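Local atomic coordinates of CLIP-associating protein 2 (Mus musculus, PDB entry 3WOZ), a protein that associates with microtubules and probably regulates their dynamics, this crystallised part being a HEAT-repeat TOG domain of the kind that binds tubulin. Residues D83-L88 with D122-I127; F131-T136 with V173-T178; K156-R161 with F200-P205. One frame throughout, in Å; residues are numbered along the deposited sequence.

Contact 1: residues D83-L88 with D122-I127; sequences DWLFVL and DLQFNI
Ile-127 is the residue on which helix 121-133 leans against the start of helix 85-96. Its CB points toward the other segment, and chi1 of -74° lays CG1 beside the backbone N, with CG2 anti to that N. With chi2 extended at 154°, the longer branch reaches forward so that its terminal CD1 does most of the touching. That methyl meets Leu-85 CG at 3.6 Å and lies 3.7 Å from the backbone N of Phe-86, so it rests on backbone as well as on a side chain. A beta-branched residue suits this place because its two arms serve two neighbours at once.

Leu-85 answers from the other side. Its CG is anti to the backbone N (chi1 179°), and the branch crosses Ile-127 obliquely, CD2 running on to Gln-124 CG at 4.2 Å and to Leu-123 CB at 4.4 Å. The aliphatic stem of Gln-124 thus serves as part of an apolar surface.

Phe-86, largely exposed, adds its ring, which can shield the isoleucine. Its CD2 approaches Ile-127 CG2 to 3.9 Å, the methyl coming in obliquely to the ring. No hydrogen bond joins the segments; the interface is van der Waals packing between helices 85-96 and 121-133 of a HEAT-repeat domain. Leu-85 also touches Thr-115 of helix 102-118 and Phe-119 in the loop beyond it, while Trp-84 and Leu-88 turn to helix 60-77, with Trp-84 reaching helix 41-54 too.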
loop_
_atom_site.group_PDB
_atom_site.type_symbol
_atom_site.label_atom_id
_atom_site.label_comp_id
_atom_site.label_asym_id
_atom_site.label_seq_id
_atom_site.Cartn_x
_atom_site.Cartn_y
_atom_site.Cartn_z
ATOM N N ASP A 83 -0.535 -1.540 13.521
ATOM C CA ASP A 83 0.765 -2.204 13.576
ATOM C C ASP A 83 0.968 -3.183 12.419
ATOM O O ASP A 83 2.098 -3.581 12.134
ATOM C CB ASP A 83 0.952 -2.925 14.916
ATOM C CG ASP A 83 1.019 -1.968 16.092
ATOM O OD1 ASP A 83 0.418 -2.278 17.138
ATOM O OD2 ASP A 83 1.669 -0.906 15.979
ATOM N N TRP A 84 -0.126 -3.563 11.760
ATOM C CA TRP A 84 -0.072 -4.462 10.609
ATOM C C TRP A 84 -0.098 -3.686 9.292
ATOM O O TRP A 84 0.078 -4.267 8.214
ATOM C CB TRP A 84 -1.227 -5.474 10.664
ATOM C CG TRP A 84 -1.114 -6.583 9.644
ATOM C CD1 TRP A 84 -0.113 -7.508 9.547
ATOM C CD2 TRP A 84 -2.032 -6.875 8.579
ATOM N NE1 TRP A 84 -0.350 -8.355 8.490
ATOM C CE2 TRP A 84 -1.520 -7.989 7.879
ATOM C CE3 TRP A 84 -3.240 -6.302 8.151
ATOM C CZ2 TRP A 84 -2.173 -8.546 6.772
ATOM C CZ3 TRP A 84 -3.886 -6.852 7.054
ATOM C CH2 TRP A 84 -3.351 -7.966 6.378
ATOM N N LEU A 85 -0.303 -2.372 9.387
ATOM C CA LEU A 85 -0.493 -1.529 8.214
ATOM C C LEU A 85 0.692 -1.547 7.240
ATOM O O LEU A 85 0.486 -1.569 6.024
ATOM C CB LEU A 85 -0.859 -0.089 8.614
ATOM C CG LEU A 85 -1.078 0.934 7.487
ATOM C CD1 LEU A 85 -2.180 0.502 6.508
ATOM C CD2 LEU A 85 -1.354 2.331 8.040
ATOM N N PHE A 86 1.916 -1.545 7.768
ATOM C CA PHE A 86 3.103 -1.604 6.913
ATOM C C PHE A 86 3.028 -2.812 5.982
ATOM O O PHE A 86 3.252 -2.689 4.782
ATOM C CB PHE A 86 4.406 -1.637 7.733
ATOM C CG PHE A 86 5.630 -1.953 6.908
ATOM C CD1 PHE A 86 6.092 -3.264 6.793
ATOM C CD2 PHE A 86 6.303 -0.943 6.223
ATOM C CE1 PHE A 86 7.219 -3.562 6.018
ATOM C CE2 PHE A 86 7.424 -1.226 5.450
ATOM C CZ PHE A 86 7.887 -2.539 5.349
ATOM N N VAL A 87 2.704 -3.970 6.550
ATOM C CA VAL A 87 2.619 -5.219 5.803
ATOM C C VAL A 87 1.468 -5.182 4.795
ATOM O O VAL A 87 1.663 -5.493 3.629
ATOM C CB VAL A 87 2.486 -6.439 6.752
ATOM C CG1 VAL A 87 2.042 -7.681 5.991
ATOM C CG2 VAL A 87 3.810 -6.694 7.485
ATOM N N LEU A 88 0.284 -4.778 5.251
ATOM C CA LEU A 88 -0.890 -4.704 4.391
ATOM C C LEU A 88 -0.634 -3.852 3.150
ATOM O O LEU A 88 -0.838 -4.307 2.025
ATOM C CB LEU A 88 -2.086 -4.157 5.173
ATOM C CG LEU A 88 -3.370 -3.823 4.408
ATOM C CD1 LEU A 88 -3.963 -5.074 3.758
ATOM C CD2 LEU A 88 -4.380 -3.150 5.343
ATOM N N ASP A 122 -1.116 10.337 7.793
ATOM C CA ASP A 122 0.300 10.499 8.139
ATOM C C ASP A 122 1.006 9.148 8.239
ATOM O O ASP A 122 2.080 8.967 7.658
ATOM C CB ASP A 122 0.487 11.336 9.421
ATOM C CG ASP A 122 -0.197 10.731 10.643
ATOM O OD1 ASP A 122 -1.184 9.969 10.493
ATOM O OD2 ASP A 122 0.253 11.032 11.770
ATOM N N LEU A 123 0.378 8.206 8.940
ATOM C CA LEU A 123 0.897 6.839 9.091
ATOM C C LEU A 123 1.065 6.118 7.745
ATOM O O LEU A 123 2.093 5.470 7.503
ATOM C CB LEU A 123 -0.002 6.007 10.013
ATOM C CG LEU A 123 -0.206 6.378 11.491
ATOM C CD1 LEU A 123 -1.062 5.312 12.149
ATOM C CD2 LEU A 123 1.105 6.540 12.263
ATOM N N GLN A 124 0.055 6.228 6.881
ATOM C CA GLN A 124 0.133 5.688 5.521
ATOM C C GLN A 124 1.295 6.322 4.768
ATOM O O GLN A 124 2.080 5.628 4.128
ATOM C CB GLN A 124 -1.144 5.979 4.738
ATOM C CG GLN A 124 -2.398 5.294 5.222
ATOM C CD GLN A 124 -3.532 5.497 4.241
ATOM O OE1 GLN A 124 -4.568 6.072 4.573
ATOM N NE2 GLN A 124 -3.320 5.063 3.009
ATOM N N PHE A 125 1.383 7.648 4.841
ATOM C CA PHE A 125 2.403 8.400 4.114
ATOM C C PHE A 125 3.819 8.023 4.546
ATOM O O PHE A 125 4.717 7.909 3.708
ATOM C CB PHE A 125 2.183 9.907 4.267
ATOM C CG PHE A 125 3.076 10.743 3.391
ATOM C CD1 PHE A 125 4.192 11.384 3.925
ATOM C CD2 PHE A 125 2.811 10.874 2.030
ATOM C CE1 PHE A 125 5.025 12.159 3.117
ATOM C CE2 PHE A 125 3.638 11.645 1.211
ATOM C CZ PHE A 125 4.750 12.287 1.756
ATOM N N ASN A 126 4.002 7.822 5.849
ATOM C CA ASN A 126 5.311 7.486 6.404
ATOM C C ASN A 126 5.780 6.113 5.947
ATOM O O ASN A 126 6.961 5.922 5.654
ATOM C CB ASN A 126 5.303 7.585 7.933
ATOM C CG ASN A 126 5.114 9.013 8.433
ATOM O OD1 ASN A 126 4.726 9.227 9.582
ATOM N ND2 ASN A 126 5.380 9.995 7.573
ATOM N N ILE A 127 4.844 5.168 5.872
ATOM C CA ILE A 127 5.117 3.847 5.313
ATOM C C ILE A 127 5.523 3.965 3.849
ATOM O O ILE A 127 6.438 3.276 3.396
ATOM C CB ILE A 127 3.902 2.909 5.465
ATOM C CG1 ILE A 127 3.770 2.465 6.923
ATOM C CG2 ILE A 127 4.016 1.693 4.538
ATOM C CD1 ILE A 127 2.379 2.087 7.313
#

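Contact 2: residues F131-T136 with V173-T178; sequences FTVDQT and VSRVIT
The guanidinium of Arg-175 has the carbonyl oxygen of Thr-132 over one face, 2.9 Å above the plane and offset toward the rim, and the carbonyl oxygen of Val-133 at its edge, in plane. Both carbonyls belong to the last residues of helix 121-133, so in this HEAT-repeat array the arginine of helix 167-179 reaches that helix's C-terminal end. Thr-132 O is 3.0 Å from Arg-175 NH2, but it lies above the flat group, where the N-H bonds do not point, so no hydrogen bond forms there. Val-133 O is 3.2 Å from the same NH2. A positive charge beside carbonyls at a helix C-terminus would probably be favourable, since the helix dipole places partial negative charge there.

Arginine suits the position because its long chain can span the gap between helices. Its CB points toward the other segment, CG is anti to the carbonyl carbon, and a bend at chi3 (63°) turns the guanidinium over the last turn. The methylenes contribute too: CD lies 4.2 Å from Val-133 CG1. Deeper in, Thr-132 CG2 and Val-176 CG2 come within 4.5 Å, while Thr-132 OG1 is bonded back to Leu-128 O of its own helix. Val-176 also packs on Leu-148 of helix 141-155 and on helix 186-202.

Beyond Val-133 the chain leaves helical geometry at Asp-134, whose carboxylate shapes the exit as an Asx turn. Asp-134 OD1 takes two donors, Thr-136 N on its anti lone pair and, on its syn lone pair, Thr-136 OG1 at 2.6 Å.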
loop_
_atom_site.group_PDB
_atom_site.type_symbol
_atom_site.label_atom_id
_atom_site.label_comp_id
_atom_site.label_asym_id
_atom_site.label_seq_id
_atom_site.Cartn_x
_atom_site.Cartn_y
_atom_site.Cartn_z
ATOM N N PHE A 131 9.023 2.839 2.130
ATOM C CA PHE A 131 8.906 1.826 1.079
ATOM C C PHE A 131 9.567 2.269 -0.229
ATOM O O PHE A 131 10.191 1.462 -0.916
ATOM C CB PHE A 131 7.439 1.450 0.845
ATOM C CG PHE A 131 7.245 0.190 0.039
ATOM C CD1 PHE A 131 7.935 -0.977 0.359
ATOM C CD2 PHE A 131 6.341 0.162 -1.020
ATOM C CE1 PHE A 131 7.745 -2.145 -0.376
ATOM C CE2 PHE A 131 6.141 -1.003 -1.758
ATOM C CZ PHE A 131 6.848 -2.157 -1.437
ATOM N N THR A 132 9.430 3.552 -0.555
ATOM C CA THR A 132 10.044 4.137 -1.746
ATOM C C THR A 132 11.571 3.986 -1.729
ATOM O O THR A 132 12.179 3.675 -2.754
ATOM C CB THR A 132 9.646 5.622 -1.900
ATOM O OG1 THR A 132 8.222 5.720 -2.037
ATOM C CG2 THR A 132 10.310 6.257 -3.123
ATOM N N VAL A 133 12.175 4.186 -0.559
ATOM C CA VAL A 133 13.628 4.085 -0.411
ATOM C C VAL A 133 14.100 2.671 -0.051
ATOM O O VAL A 133 15.291 2.370 -0.172
ATOM C CB VAL A 133 14.190 5.109 0.625
ATOM C CG1 VAL A 133 13.567 6.476 0.418
ATOM C CG2 VAL A 133 13.971 4.632 2.059
ATOM N N ASP A 134 13.166 1.816 0.375
ATOM C CA ASP A 134 13.490 0.494 0.925
ATOM C C ASP A 134 14.620 -0.191 0.159
ATOM O O ASP A 134 14.508 -0.453 -1.045
ATOM C CB ASP A 134 12.246 -0.400 0.991
ATOM C CG ASP A 134 12.334 -1.454 2.088
ATOM O OD1 ASP A 134 13.337 -2.206 2.131
ATOM O OD2 ASP A 134 11.387 -1.540 2.904
ATOM N N GLN A 135 15.707 -0.460 0.881
ATOM C CA GLN A 135 16.966 -0.931 0.301
ATOM C C GLN A 135 17.063 -2.459 0.244
ATOM O O GLN A 135 17.929 -3.005 -0.445
ATOM C CB GLN A 135 18.144 -0.358 1.099
ATOM C CG GLN A 135 19.460 -0.254 0.325
ATOM C CD GLN A 135 19.565 1.023 -0.490
ATOM O OE1 GLN A 135 19.394 2.126 0.034
ATOM N NE2 GLN A 135 19.862 0.879 -1.778
ATOM N N THR A 136 16.169 -3.143 0.959
ATOM C CA THR A 136 16.184 -4.611 1.033
ATOM C C THR A 136 15.420 -5.275 -0.122
ATOM O O THR A 136 14.905 -6.392 0.019
ATOM C CB THR A 136 15.629 -5.119 2.388
ATOM O OG1 THR A 136 14.297 -4.622 2.581
ATOM C CG2 THR A 136 16.519 -4.669 3.543
ATOM N N VAL A 173 11.727 11.796 -1.914
ATOM C CA VAL A 173 11.476 12.763 -2.985
ATOM C C VAL A 173 12.625 12.790 -4.004
ATOM O O VAL A 173 12.382 12.954 -5.201
ATOM C CB VAL A 173 11.163 14.180 -2.430
ATOM C CG1 VAL A 173 11.127 15.217 -3.543
ATOM C CG2 VAL A 173 9.835 14.177 -1.688
ATOM N N SER A 174 13.857 12.610 -3.522
ATOM C CA SER A 174 15.044 12.502 -4.380
ATOM C C SER A 174 14.900 11.389 -5.413
ATOM O O SER A 174 15.142 11.600 -6.599
ATOM C CB SER A 174 16.300 12.245 -3.542
ATOM O OG SER A 174 16.527 13.291 -2.621
ATOM N N ARG A 175 14.512 10.206 -4.943
ATOM C CA ARG A 175 14.292 9.049 -5.810
ATOM C C ARG A 175 13.220 9.320 -6.858
ATOM O O ARG A 175 13.381 8.947 -8.023
ATOM C CB ARG A 175 13.925 7.815 -4.987
ATOM C CG ARG A 175 15.071 7.282 -4.145
ATOM C CD ARG A 175 14.774 5.892 -3.597
ATOM N NE ARG A 175 14.614 4.894 -4.656
ATOM C CZ ARG A 175 14.778 3.583 -4.488
ATOM N NH1 ARG A 175 14.607 2.754 -5.511
ATOM N NH2 ARG A 175 15.118 3.097 -3.300
ATOM N N VAL A 176 12.146 9.991 -6.438
ATOM C CA VAL A 176 11.025 10.324 -7.315
ATOM C C VAL A 176 11.459 11.270 -8.442
ATOM O O VAL A 176 11.070 11.071 -9.599
ATOM C CB VAL A 176 9.813 10.904 -6.520
ATOM C CG1 VAL A 176 8.667 11.272 -7.447
ATOM C CG2 VAL A 176 9.326 9.905 -5.479
ATOM N N ILE A 177 12.271 12.277 -8.099
ATOM C CA ILE A 177 12.807 13.248 -9.067
ATOM C C ILE A 177 13.432 12.552 -10.280
ATOM O O ILE A 177 13.132 12.896 -11.427
ATOM C CB ILE A 177 13.891 14.193 -8.442
ATOM C CG1 ILE A 177 13.462 14.752 -7.075
ATOM C CG2 ILE A 177 14.280 15.317 -9.422
ATOM C CD1 ILE A 177 12.460 15.904 -7.110
ATOM N N THR A 178 14.298 11.578 -10.012
ATOM C CA THR A 178 15.012 10.860 -11.067
ATOM C C THR A 178 14.089 9.930 -11.848
ATOM O O THR A 178 14.213 9.812 -13.071
ATOM C CB THR A 178 16.217 10.074 -10.517
ATOM O OG1 THR A 178 15.812 9.305 -9.379
ATOM C CG2 THR A 178 17.330 11.031 -10.104
#

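Contact 3: residues K156-R161 with F200-P205; sequences KQMDPR and FELNTP
Apolar packing joins the loop after helix 141-155 to the junction of helices 186-202 and 204-212 in this HEAT-repeat TOG domain. Leu-202, CG anti to its backbone N, extends its forked end into the loop. Its CD2 meets the CE methyl of selenomethionine Met-158 at 3.7 Å, the two chains crossing at about a right angle, and its CD1 lies 3.6 Å from Met-158 O. Pro-160 sets its rigid ring beside the helix end, CB 3.7 Å from Leu-202 O. Phe-163 touches both Met-158 and Leu-202.

The polar part centres on Asn-203, which suits the N-cap because its short side chain brings the acceptor OD1 to Glu-206 N. Arg-161 bends back at chi2 and chi3, its guanidinium plane 56° from the amide. Asn-203 ND2 lies over a guanidinium face, 3.2 Å from Arg-161 NH2, a meeting of two donors and no bond; Arg-161 NH1 has a long, weak ion pair with Glu-206 OE2. The amide's N-H serves the loop instead: Asn-203 ND2 donates to Pro-160 O at 2.8 Å (N-H...O 160°), the acceptor near the amide plane but the donor well above the carbonyl plane.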
loop_
_atom_site.group_PDB
_atom_site.type_symbol
_atom_site.label_atom_id
_atom_site.label_comp_id
_atom_site.label_asym_id
_atom_site.label_seq_id
_atom_site.Cartn_x
_atom_site.Cartn_y
_atom_site.Cartn_z
ATOM N N LYS A 156 -4.036 13.785 -2.308
ATOM C CA LYS A 156 -5.295 14.487 -2.564
ATOM C C LYS A 156 -6.232 14.495 -1.354
ATOM O O LYS A 156 -7.186 15.272 -1.312
ATOM C CB LYS A 156 -6.027 13.888 -3.778
ATOM C CG LYS A 156 -5.195 13.762 -5.059
ATOM C CD LYS A 156 -4.691 15.111 -5.564
ATOM C CE LYS A 156 -3.704 14.947 -6.712
ATOM N NZ LYS A 156 -4.371 14.506 -7.972
ATOM N N GLN A 157 -5.969 13.627 -0.382
ATOM C CA GLN A 157 -6.814 13.540 0.809
ATOM C C GLN A 157 -6.091 13.922 2.111
ATOM O O GLN A 157 -6.702 13.968 3.179
ATOM C CB GLN A 157 -7.459 12.146 0.916
ATOM C CG GLN A 157 -6.496 10.986 1.183
ATOM C CD GLN A 157 -7.201 9.640 1.312
ATOM O OE1 GLN A 157 -7.963 9.238 0.434
ATOM N NE2 GLN A 157 -6.937 8.933 2.405
HETATM N N MSE A 158 -4.794 14.196 2.014
HETATM C CA MSE A 158 -3.970 14.513 3.182
HETATM C C MSE A 158 -4.165 15.929 3.711
HETATM O O MSE A 158 -4.647 16.811 3.002
HETATM C CB MSE A 158 -2.494 14.329 2.843
HETATM C CG MSE A 158 -1.939 12.964 3.150
HETATM SE SE MSE A 158 -0.247 12.697 2.240
HETATM C CE MSE A 158 0.938 13.801 3.329
ATOM N N ASP A 159 -3.781 16.126 4.969
ATOM C CA ASP A 159 -3.579 17.460 5.529
ATOM C C ASP A 159 -2.178 17.927 5.156
ATOM O O ASP A 159 -1.275 17.101 5.036
ATOM C CB ASP A 159 -3.709 17.430 7.054
ATOM C CG ASP A 159 -5.146 17.514 7.528
ATOM O OD1 ASP A 159 -6.022 17.963 6.751
ATOM O OD2 ASP A 159 -5.394 17.141 8.695
ATOM N N PRO A 160 -1.985 19.248 4.966
ATOM C CA PRO A 160 -0.653 19.794 4.674
ATOM C C PRO A 160 0.438 19.383 5.677
ATOM O O PRO A 160 1.574 19.135 5.272
ATOM C CB PRO A 160 -0.883 21.307 4.718
ATOM C CG PRO A 160 -2.298 21.468 4.283
ATOM C CD PRO A 160 -3.034 20.284 4.855
ATOM N N ARG A 161 0.097 19.288 6.961
ATOM C CA ARG A 161 1.093 18.950 7.987
ATOM C C ARG A 161 1.333 17.441 8.141
ATOM O O ARG A 161 2.024 17.001 9.067
ATOM C CB ARG A 161 0.756 19.624 9.333
ATOM C CG ARG A 161 1.917 19.729 10.355
ATOM C CD ARG A 161 3.295 19.986 9.718
ATOM N NE ARG A 161 3.383 21.267 9.018
ATOM C CZ ARG A 161 4.161 21.501 7.961
ATOM N NH1 ARG A 161 4.923 20.537 7.457
ATOM N NH2 ARG A 161 4.170 22.702 7.396
ATOM N N PHE A 200 3.826 19.264 -3.954
ATOM C CA PHE A 200 4.075 20.705 -4.038
ATOM C C PHE A 200 2.802 21.491 -3.736
ATOM O O PHE A 200 2.821 22.412 -2.920
ATOM C CB PHE A 200 4.633 21.083 -5.416
ATOM C CG PHE A 200 4.939 22.553 -5.574
ATOM C CD1 PHE A 200 6.119 23.095 -5.067
ATOM C CD2 PHE A 200 4.055 23.393 -6.244
ATOM C CE1 PHE A 200 6.406 24.451 -5.214
ATOM C CE2 PHE A 200 4.335 24.751 -6.397
ATOM C CZ PHE A 200 5.513 25.278 -5.883
ATOM N N GLU A 201 1.701 21.111 -4.383
ATOM C CA GLU A 201 0.413 21.781 -4.195
ATOM C C GLU A 201 -0.208 21.519 -2.821
ATOM O O GLU A 201 -1.013 22.319 -2.341
ATOM C CB GLU A 201 -0.567 21.408 -5.316
ATOM C CG GLU A 201 -0.270 22.095 -6.650
ATOM C CD GLU A 201 -1.287 21.775 -7.738
ATOM O OE1 GLU A 201 -0.860 21.492 -8.877
ATOM O OE2 GLU A 201 -2.509 21.808 -7.464
ATOM N N LEU A 202 0.172 20.407 -2.191
ATOM C CA LEU A 202 -0.310 20.076 -0.852
ATOM C C LEU A 202 0.296 20.995 0.207
ATOM O O LEU A 202 -0.423 21.578 1.020
ATOM C CB LEU A 202 -0.018 18.610 -0.508
ATOM C CG LEU A 202 -0.298 18.168 0.931
ATOM C CD1 LEU A 202 -1.794 18.084 1.209
ATOM C CD2 LEU A 202 0.374 16.844 1.224
ATOM N N ASN A 203 1.622 21.109 0.192
ATOM C CA ASN A 203 2.340 21.946 1.145
ATOM C C ASN A 203 3.518 22.636 0.462
ATOM O O ASN A 203 4.655 22.161 0.524
ATOM C CB ASN A 203 2.809 21.111 2.342
ATOM C CG ASN A 203 3.213 21.964 3.533
ATOM O OD1 ASN A 203 3.670 23.097 3.382
ATOM N ND2 ASN A 203 3.058 21.411 4.727
ATOM N N THR A 204 3.225 23.755 -0.196
ATOM C CA THR A 204 4.223 24.512 -0.954
ATOM C C THR A 204 5.463 24.891 -0.120
ATOM O O THR A 204 6.572 24.483 -0.473
ATOM C CB THR A 204 3.595 25.751 -1.652
ATOM O OG1 THR A 204 2.473 25.339 -2.445
ATOM C CG2 THR A 204 4.612 26.450 -2.546
ATOM N N PRO A 205 5.283 25.647 0.990
ATOM C CA PRO A 205 6.453 26.079 1.765
ATOM C C PRO A 205 7.348 24.928 2.228
ATOM O O PRO A 205 8.568 25.005 2.072
ATOM C CB PRO A 205 5.830 26.800 2.966
ATOM C CG PRO A 205 4.533 27.299 2.459
ATOM C CD PRO A 205 4.038 26.203 1.555
#

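In the fold
Along the chain contact 1 closes before the others open, whereas the segments of contacts 2 and 3 alternate. Helix 121-133 supplies 122-127 to contact 1 and, with the residues just after it, 131-136 to contact 2; the centres of contacts 1 and 2 are about 16 Å apart, and that of contact 3 lies about 19 Å from each. Contacts 1 and 3 meet directly where Phe-125 CD2 packs 3.6 Å from Met-158 SE, while the nearest atoms of contacts 2 and 3 are about 8 Å apart, although helices 167-179 and 186-202 are consecutive. Joints between helices close in space build up an elongated all-helical domain, consistent with the extended scaffold of TOG domains, a family that binds tubulin.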